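Local coordinates for protein CopN (Chlamydia pneumoniae, PDB 4NRH) that probably acts as a gatekeeper of type III secretion, working in complex with the chaperone Scc3 to direct the secretion of translocator proteins, at residues E28-G31 with Q32-R35; N91-T94 with E95-R99; T100-G103 with A104-L108. All coordinates share one frame; numbering follows the deposited sequence.

Contact 1: E28-G31 with Q32-R35; sequences EISG and QELR. With NA (sodium ion), chain E.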
# COMPACT_ATOMS: atom_id res chain seq x y z
N GLU A 28 17.43 -4.54 -26.60
CA GLU A 28 18.14 -5.82 -26.52
C GLU A 28 18.31 -6.50 -27.87
O GLU A 28 18.85 -7.61 -27.95
CB GLU A 28 17.43 -6.76 -25.55
CG GLU A 28 17.55 -6.36 -24.09
CD GLU A 28 16.80 -7.30 -23.17
OE1 GLU A 28 17.40 -8.31 -22.74
OE2 GLU A 28 15.62 -7.03 -22.87
N ILE A 29 17.86 -5.85 -28.94
CA ILE A 29 18.06 -6.39 -30.28
C ILE A 29 18.07 -5.29 -31.34
O ILE A 29 17.47 -4.23 -31.16
CB ILE A 29 16.97 -7.44 -30.62
CG1 ILE A 29 17.47 -8.41 -31.69
CG2 ILE A 29 15.67 -6.77 -31.05
CD1 ILE A 29 16.71 -9.72 -31.74
N SER A 30 18.79 -5.54 -32.43
CA SER A 30 18.89 -4.58 -33.52
C SER A 30 18.32 -5.16 -34.81
O SER A 30 18.17 -6.38 -34.94
CB SER A 30 20.35 -4.17 -33.73
OG SER A 30 21.12 -5.25 -34.21
N GLY A 31 17.99 -4.29 -35.75
CA GLY A 31 17.48 -4.72 -37.04
C GLY A 31 18.50 -5.55 -37.79
O GLY A 31 18.15 -6.49 -38.51
N GLN A 32 19.77 -5.19 -37.61
CA GLN A 32 20.88 -5.93 -38.21
C GLN A 32 20.89 -7.38 -37.75
O GLN A 32 21.08 -8.30 -38.55
CB GLN A 32 22.21 -5.25 -37.86
CG GLN A 32 23.40 -5.76 -38.65
CD GLN A 32 23.49 -5.15 -40.04
OE1 GLN A 32 22.53 -4.56 -40.53
NE2 GLN A 32 24.65 -5.28 -40.67
N GLU A 33 20.68 -7.58 -36.45
CA GLU A 33 20.69 -8.92 -35.87
C GLU A 33 19.47 -9.73 -36.31
O GLU A 33 19.56 -10.95 -36.45
CB GLU A 33 20.75 -8.83 -34.34
CG GLU A 33 22.11 -8.40 -33.81
CD GLU A 33 22.05 -7.87 -32.40
OE1 GLU A 33 20.96 -7.88 -31.80
OE2 GLU A 33 23.10 -7.43 -31.88
N LEU A 34 18.35 -9.06 -36.51
CA LEU A 34 17.14 -9.73 -36.98
C LEU A 34 17.28 -10.15 -38.44
O LEU A 34 16.90 -11.27 -38.81
CB LEU A 34 15.92 -8.83 -36.80
CG LEU A 34 15.39 -8.71 -35.37
CD1 LEU A 34 14.29 -7.66 -35.28
CD2 LEU A 34 14.87 -10.06 -34.88
N ARG A 35 17.81 -9.26 -39.27
CA ARG A 35 18.04 -9.57 -40.68
C ARG A 35 19.11 -10.64 -40.83
O ARG A 35 19.03 -11.48 -41.73
CB ARG A 35 18.44 -8.31 -41.45
CG ARG A 35 17.32 -7.30 -41.62
CD ARG A 35 17.74 -6.15 -42.53
NE ARG A 35 18.75 -5.30 -41.90
CZ ARG A 35 18.47 -4.22 -41.18
NH1 ARG A 35 17.21 -3.84 -41.01
NH2 ARG A 35 19.45 -3.50 -40.64
NA NA E . 17.26 -1.74 -30.82
O HOH W 1 16.50 0.46 -29.57
O HOH W 2 17.91 -1.08 -32.90
O HOH W 3 19.86 -2.15 -29.76
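S30 and E33 grip each other in both directions where the loop ending at S30 runs into helix 31-40. S30 sits at the N-cap, and its OG accepts from the backbone N of E33 at 3.3 Å; in return E33 OE1 takes the backbone N-H of S30, also at 3.3 Å. This is a capping box. The OG of S30 stands between its own backbone N and carbonyl carbon (chi1 67°), which turns it toward the first turn of the helix, while the E33 carboxylate receives S30 N from above its plane, 59° out of it.

The tightly packed side is the apolar one, formed by I29 and L34. There I29 CD1 meets L34 CD2 at 3.7 Å, the two side chains crossing at about a right angle, and both residues are buried against helix 61-74, through L63, A67 and Y70. The looser side is polar: Q32 and E33 are exposed to solvent, and the capping bonds are long. R35 folds back so that G31 O lies 3.5 Å above the centre of its guanidinium plane, and R35 NH2 donates in that plane to Q32 OE1 at 3.3 Å. The main partners of R35 are D20 and D17, reached by salt bridges from NH1.

I29 O lies 2.5 Å from a sodium ion; A23 O, N26 O and three waters complete the ligand set. All protein ligands are thus neutral backbone oxygens, which suits a hard monovalent cation, and the reciprocal cap directly after I29 is consistent with a firmly set loop beside the ion.

Contact 2: N91-T94 with E95-R99; sequences NTHT and EQFGR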
# COMPACT_ATOMS: atom_id res chain seq x y z
N ASN A 91 5.40 -21.98 -32.92
CA ASN A 91 4.46 -22.69 -32.06
C ASN A 91 5.16 -23.68 -31.13
O ASN A 91 4.81 -23.81 -29.96
CB ASN A 91 3.41 -23.42 -32.89
CG ASN A 91 2.48 -24.27 -32.05
OD1 ASN A 91 1.67 -23.74 -31.28
ND2 ASN A 91 2.59 -25.58 -32.19
N THR A 92 6.16 -24.38 -31.67
CA THR A 92 6.94 -25.33 -30.89
C THR A 92 7.73 -24.60 -29.81
O THR A 92 7.81 -25.05 -28.66
CB THR A 92 7.90 -26.14 -31.78
OG1 THR A 92 7.15 -26.86 -32.76
CG2 THR A 92 8.71 -27.12 -30.94
N HIS A 93 8.31 -23.47 -30.18
CA HIS A 93 9.06 -22.63 -29.25
C HIS A 93 8.19 -22.17 -28.09
O HIS A 93 8.59 -22.27 -26.92
CB HIS A 93 9.64 -21.42 -29.98
CG HIS A 93 10.54 -20.57 -29.13
ND1 HIS A 93 10.07 -19.51 -28.38
CD2 HIS A 93 11.87 -20.63 -28.91
CE1 HIS A 93 11.08 -18.95 -27.74
NE2 HIS A 93 12.19 -19.61 -28.04
N THR A 94 7.01 -21.66 -28.41
CA THR A 94 6.06 -21.20 -27.40
C THR A 94 5.63 -22.36 -26.49
O THR A 94 5.49 -22.19 -25.28
CB THR A 94 4.81 -20.58 -28.06
OG1 THR A 94 5.18 -19.38 -28.75
CG2 THR A 94 3.75 -20.24 -27.01
N GLU A 95 5.45 -23.53 -27.08
CA GLU A 95 5.08 -24.72 -26.32
C GLU A 95 6.20 -25.17 -25.39
O GLU A 95 5.96 -25.55 -24.24
CB GLU A 95 4.70 -25.87 -27.26
CG GLU A 95 3.25 -25.85 -27.72
CD GLU A 95 2.95 -26.93 -28.74
OE1 GLU A 95 3.47 -28.06 -28.58
OE2 GLU A 95 2.21 -26.66 -29.70
N GLN A 96 7.43 -25.12 -25.89
CA GLN A 96 8.59 -25.56 -25.14
C GLN A 96 8.93 -24.65 -23.96
O GLN A 96 9.11 -25.11 -22.84
CB GLN A 96 9.80 -25.68 -26.07
CG GLN A 96 11.12 -25.91 -25.35
CD GLN A 96 12.30 -25.95 -26.31
OE1 GLN A 96 12.12 -26.05 -27.53
NE2 GLN A 96 13.51 -25.87 -25.77
N PHE A 97 9.00 -23.35 -24.22
CA PHE A 97 9.42 -22.39 -23.21
C PHE A 97 8.25 -21.86 -22.37
O PHE A 97 8.42 -21.52 -21.20
CB PHE A 97 10.16 -21.22 -23.86
CG PHE A 97 11.53 -21.57 -24.34
CD1 PHE A 97 12.62 -21.53 -23.48
CD2 PHE A 97 11.74 -21.94 -25.66
CE1 PHE A 97 13.89 -21.85 -23.93
CE2 PHE A 97 13.01 -22.26 -26.11
CZ PHE A 97 14.08 -22.22 -25.25
N GLY A 98 7.07 -21.82 -22.98
CA GLY A 98 5.88 -21.33 -22.31
C GLY A 98 6.01 -19.92 -21.78
O GLY A 98 6.32 -18.99 -22.53
N ARG A 99 5.76 -19.75 -20.48
CA ARG A 99 5.78 -18.43 -19.85
C ARG A 99 7.17 -17.80 -19.88
O ARG A 99 7.30 -16.57 -19.85
CB ARG A 99 5.27 -18.52 -18.41
CG ARG A 99 4.82 -17.19 -17.86
CD ARG A 99 4.52 -17.27 -16.37
NE ARG A 99 4.09 -15.97 -15.86
CZ ARG A 99 4.42 -15.49 -14.67
NH1 ARG A 99 5.19 -16.19 -13.85
NH2 ARG A 99 3.97 -14.30 -14.29
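A trans first torsion (chi1 -174°) swings the imidazole of H93 along the helix toward its C-terminal end, while F97, whose CG lies anti to its carbonyl carbon, leans back to meet it. The two rings, one helical turn apart, come together obliquely: centroids are 4.5 Å apart and the planes are inclined at 37°. F97 CD2 lies over one face of the imidazole, offset toward the rim, and reaches H93 NE2 at 3.4 Å. The backbone oxygen of H93 lies in the plane of the phenyl ring, at its edge, 3.4 Å from F97 CD2, and also accepts the N-H of F97 at 2.9 Å. H93 is buried, and its NE2 is hydrogen-bonded to Q64 of helix 61-74, which, with the F97 contact, would help set the rotation of the ring; F97 packs on P61 and Q64 of that helix.

On the exposed flank, N91 and E95 form a second pair one turn apart. N91 ND2 approaches E95 OE2 at 2.7 Å, but the bond is weak because it is bent to 126°, and the amide and carboxylate planes stand almost perpendicular.

The backbone bonds run on to the helix end, where G98 N donates to T94 O at 2.8 Å. G98 then leaves helical geometry with positive phi, and its CA also makes a C-H contact with T94 O. The arrangement is that of an amphipathic helix terminated by a glycine: aromatic i, i+4 packing faces helices 47-57 and 61-74 of the all-helical HrpJ-like region, and the weak N91-E95 pair lies on its exposed side.

Contact 3: T100-G103 with A104-L108; sequences TAIG and AKNIL
A104 CB rests 3.3 Å from T100 O, and K105 CB comes slightly nearer to A101 O, at 3.2 Å, so the first shell is made largely by CB atoms packed against carbonyl oxygens of the preceding turn. Two backbone bonds hold that turn: K105 N to A101 O and N106 N to I102 O, both at 3.0 Å. N106 folds back over the same oxygen, its CG 3.1 Å from I102 O, but its amide makes no hydrogen bond there.

The I102 side chain lies alongside those of K105 and N106, pointing the same way. Its CG2 lies 3.9 Å from N106 ND2 and its CD1 4.0 Å from K105 NZ, contacts of packing only. K105 runs out extended (chi1 179°) before bending at chi3, which brings the ammonium close to the tip of I102. I107, its CG1 beside G103 O, is third in a type I turn from K105 to L108 with a weak L108 N to K105 O bond, and stands at the N-cap of helix 108-115.

Farther out, helix 61-74 positions the charged end: K105 NZ forms a salt bridge with D69 and a hydrogen bond with S65. A104 and I107 pack on R126 of helix 122-133. The K105 ammonium borders the aliphatic I102, yet its charge is met by D69 and the S65 hydroxyl, which would favour the protonated form.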
# COMPACT_ATOMS: atom_id res chain seq x y z
N THR A 100 8.20 -18.64 -19.92
CA THR A 100 9.57 -18.16 -19.98
C THR A 100 9.79 -17.33 -21.25
O THR A 100 10.62 -16.42 -21.27
CB THR A 100 10.57 -19.33 -19.95
OG1 THR A 100 10.32 -20.14 -18.79
CG2 THR A 100 12.01 -18.83 -19.90
N ALA A 101 9.03 -17.64 -22.29
CA ALA A 101 9.11 -16.89 -23.54
C ALA A 101 8.03 -15.82 -23.63
O ALA A 101 8.34 -14.64 -23.81
CB ALA A 101 9.00 -17.84 -24.73
N ILE A 102 6.77 -16.22 -23.50
CA ILE A 102 5.65 -15.31 -23.71
C ILE A 102 5.47 -14.32 -22.57
O ILE A 102 5.27 -13.12 -22.80
CB ILE A 102 4.33 -16.08 -23.91
CG1 ILE A 102 4.49 -17.13 -25.01
CG2 ILE A 102 3.20 -15.13 -24.24
CD1 ILE A 102 4.84 -16.54 -26.36
N GLY A 103 5.54 -14.82 -21.34
CA GLY A 103 5.42 -13.97 -20.16
C GLY A 103 6.51 -12.92 -20.10
O GLY A 103 6.25 -11.76 -19.79
N ALA A 104 7.74 -13.34 -20.39
CA ALA A 104 8.88 -12.43 -20.40
C ALA A 104 8.75 -11.39 -21.52
O ALA A 104 9.06 -10.22 -21.32
CB ALA A 104 10.18 -13.21 -20.54
N LYS A 105 8.30 -11.84 -22.68
CA LYS A 105 8.14 -10.96 -23.84
C LYS A 105 7.10 -9.87 -23.58
O LYS A 105 7.22 -8.75 -24.07
CB LYS A 105 7.76 -11.78 -25.08
CG LYS A 105 7.54 -10.95 -26.34
CD LYS A 105 7.38 -11.84 -27.56
CE LYS A 105 6.11 -12.66 -27.49
NZ LYS A 105 5.93 -13.51 -28.71
N ASN A 106 6.07 -10.20 -22.80
CA ASN A 106 5.00 -9.25 -22.51
C ASN A 106 5.40 -8.16 -21.52
O ASN A 106 4.67 -7.19 -21.33
CB ASN A 106 3.77 -9.99 -21.98
CG ASN A 106 3.11 -10.85 -23.04
OD1 ASN A 106 3.38 -10.70 -24.23
ND2 ASN A 106 2.23 -11.75 -22.61
N ILE A 107 6.56 -8.31 -20.89
CA ILE A 107 7.08 -7.29 -19.99
C ILE A 107 8.45 -6.81 -20.46
O ILE A 107 9.22 -6.22 -19.69
CB ILE A 107 7.19 -7.80 -18.54
CG1 ILE A 107 8.15 -8.99 -18.46
CG2 ILE A 107 5.82 -8.17 -18.00
CD1 ILE A 107 8.57 -9.34 -17.06
N LEU A 108 8.74 -7.08 -21.73
CA LEU A 108 10.03 -6.75 -22.34
C LEU A 108 10.39 -5.27 -22.22
O LEU A 108 11.45 -4.92 -21.69
CB LEU A 108 10.02 -7.16 -23.81
CG LEU A 108 11.36 -7.28 -24.54
CD1 LEU A 108 12.25 -8.29 -23.85
CD2 LEU A 108 11.12 -7.69 -25.98

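The three contacts follow one another along the chain within the HrpJ-like region and lie on the same side of the chain's centre. Contacts 2 and 3 are sequence neighbours, on helices 80-97 and 99-105, with centres about 11 Å apart; they touch where T94 OG1 meets I102 CD1 at 3.7 Å and where H93 packs on A101. Contact 1, at the start of helix 31-40, is centred about 18 Å from contact 3 and about 22 Å from contact 2. It meets only contact 3, through E28 and L108. Helix 61-74 is touched by all three and so links the sodium-binding N-terminal loop with the turn between the two later helices.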